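Local coordinates for protein UDP-glucose 4-epimerase (Brucella ovis, PDB 4WOK) that probably interconverts UDP-glucose and UDP-galactose by inverting the sugar at C4, using a bound NAD as its redox cofactor, at residues V69-M72 with E73-P77. The protein carries 2 engineered substitutions. Sequence-based numbering, arbitrary orientation.
Engineered in segment 73-77: Ala76 (natural residue Val).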
loop_
_atom_site.group_PDB
_atom_site.type_symbol
_atom_site.label_atom_id
_atom_site.label_comp_id
_atom_site.label_asym_id
_atom_site.label_seq_id
_atom_site.Cartn_x
_atom_site.Cartn_y
_atom_site.Cartn_z
ATOM N N VAL A 69 -18.033 -3.556 -15.098
ATOM C CA VAL A 69 -19.252 -4.338 -14.861
ATOM C C VAL A 69 -19.229 -5.663 -15.625
ATOM O O VAL A 69 -19.569 -6.728 -15.079
ATOM C CB VAL A 69 -20.500 -3.522 -15.250
ATOM C CG1 VAL A 69 -21.738 -4.407 -15.326
ATOM C CG2 VAL A 69 -20.718 -2.381 -14.254
ATOM N N GLU A 70 -18.821 -5.604 -16.887
ATOM C CA GLU A 70 -18.720 -6.798 -17.724
ATOM C C GLU A 70 -17.832 -7.831 -17.048
ATOM O O GLU A 70 -18.137 -9.027 -17.012
ATOM C CB GLU A 70 -18.152 -6.427 -19.087
ATOM C CG GLU A 70 -18.046 -7.561 -20.096
ATOM C CD GLU A 70 -17.389 -7.078 -21.384
ATOM O OE1 GLU A 70 -18.061 -6.392 -22.185
ATOM O OE2 GLU A 70 -16.186 -7.354 -21.581
ATOM N N THR A 71 -16.726 -7.339 -16.503
ATOM C CA THR A 71 -15.755 -8.203 -15.854
ATOM C C THR A 71 -16.328 -8.836 -14.607
ATOM O O THR A 71 -16.171 -10.039 -14.384
ATOM C CB THR A 71 -14.490 -7.419 -15.493
ATOM O OG1 THR A 71 -13.904 -6.917 -16.694
ATOM C CG2 THR A 71 -13.483 -8.329 -14.788
ATOM N N MET A 72 -16.991 -8.035 -13.783
ATOM C CA MET A 72 -17.627 -8.595 -12.590
ATOM C C MET A 72 -18.723 -9.611 -12.930
ATOM O O MET A 72 -18.890 -10.621 -12.228
ATOM C CB MET A 72 -18.188 -7.470 -11.727
ATOM C CG MET A 72 -17.091 -6.538 -11.184
ATOM S SD MET A 72 -17.797 -5.331 -10.058
ATOM C CE MET A 72 -16.306 -4.396 -9.620
ATOM N N GLU A 73 -19.456 -9.367 -14.011
ATOM C CA GLU A 73 -20.498 -10.314 -14.432
ATOM C C GLU A 73 -19.882 -11.623 -14.926
ATOM O O GLU A 73 -20.376 -12.719 -14.620
ATOM C CB GLU A 73 -21.391 -9.678 -15.508
ATOM C CG GLU A 73 -22.180 -8.502 -14.939
ATOM C CD GLU A 73 -23.160 -7.864 -15.920
ATOM O OE1 GLU A 73 -23.089 -8.133 -17.141
ATOM O OE2 GLU A 73 -24.018 -7.090 -15.445
ATOM N N LYS A 74 -18.794 -11.525 -15.677
ATOM C CA LYS A 74 -18.131 -12.728 -16.169
ATOM C C LYS A 74 -17.547 -13.572 -15.030
ATOM O O LYS A 74 -17.691 -14.795 -15.019
ATOM C CB LYS A 74 -17.030 -12.362 -17.162
ATOM C CG LYS A 74 -16.216 -13.560 -17.624
ATOM C CD LYS A 74 -15.171 -13.165 -18.661
ATOM C CE LYS A 74 -14.397 -14.392 -19.142
ATOM N NZ LYS A 74 -13.442 -14.059 -20.236
ATOM N N TYR A 75 -16.886 -12.923 -14.072
ATOM C CA TYR A 75 -16.119 -13.664 -13.072
ATOM C C TYR A 75 -16.855 -13.879 -11.745
ATOM O O TYR A 75 -16.428 -14.712 -10.941
ATOM C CB TYR A 75 -14.779 -12.968 -12.812
ATOM C CG TYR A 75 -13.807 -13.113 -13.961
ATOM C CD1 TYR A 75 -13.060 -14.267 -14.110
ATOM C CD2 TYR A 75 -13.659 -12.103 -14.915
ATOM C CE1 TYR A 75 -12.181 -14.418 -15.163
ATOM C CE2 TYR A 75 -12.783 -12.247 -15.975
ATOM C CZ TYR A 75 -12.043 -13.408 -16.085
ATOM O OH TYR A 75 -11.174 -13.582 -17.131
ATOM N N ALA A 76 -17.956 -13.157 -11.524
ATOM C CA ALA A 76 -18.721 -13.270 -10.275
ATOM C C ALA A 76 -17.809 -13.370 -9.052
ATOM O O ALA A 76 -17.887 -14.345 -8.290
ATOM C CB ALA A 76 -19.671 -14.502 -10.330
ATOM N N PRO A 77 -16.929 -12.379 -8.862
ATOM C CA PRO A 77 -15.918 -12.525 -7.814
ATOM C C PRO A 77 -16.518 -12.545 -6.418
ATOM O O PRO A 77 -17.498 -11.839 -6.170
ATOM C CB PRO A 77 -15.034 -11.293 -8.001
ATOM C CG PRO A 77 -15.888 -10.301 -8.688
ATOM C CD PRO A 77 -16.859 -11.066 -9.531
#
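Glu73 N donates to Val69 O at 2.8 Å, the first of four successive i to i+4 backbone bonds that carry the last turns of helix 65-75 to its C-terminal end. The helix joins strands 57-59 and 79-82 of the parallel Rossmann sheet, whose 13-17 and 37-42 strands lie under its inner side. Lys74 N to Glu70 O and Tyr75 N to Thr71 O (3.0 Å) continue the series. The fourth, Ala76 N to Met72 O, is as short as the first, at 2.8 Å, but more bent, with an N-H...O angle of 134°. At engineered Ala76 the backbone leaves the helix with a positive phi of 41°, turning the chain toward strand 79-82. Pro77, which brings no N-H, follows the turn and sets its ring CD 3.4 Å from Met72 O, beside the oxygen already bonded to Ala76 N.

Two side-chain pairs, Val69 with Glu73 and Thr71 with Tyr75, follow the same four-residue spacing. Val69 and Glu73 run alongside each other, pointing the same way; with Val69 CG1 anti to the backbone N (chi1 167°), this methyl lies 3.5 Å from Glu73 OE2. On the inner side, the extended side chain of Met72 touches Leu15 of strand 13-17 and Leu110, Ala113 and Cys114 of helix 96-116. Thr71 packs on Leu15 and Tyr41, while Thr71 OG1 hydrogen-bonds Arg67 O, one turn earlier. Tyr75 OH hydrogen-bonds Asp56 OD2, and the Tyr75 side chain touches Val39 of strand 37-42. Lys74 CG lies over one face of the Tyr75 ring, 3.9 Å above its plane and offset toward the rim. Thr71 O lies at the ring's edge, near its plane, 3.3 Å from Tyr75 CD2, and Thr71 CG2 approaches the same carbon, Tyr75 CD2, at 3.8 Å.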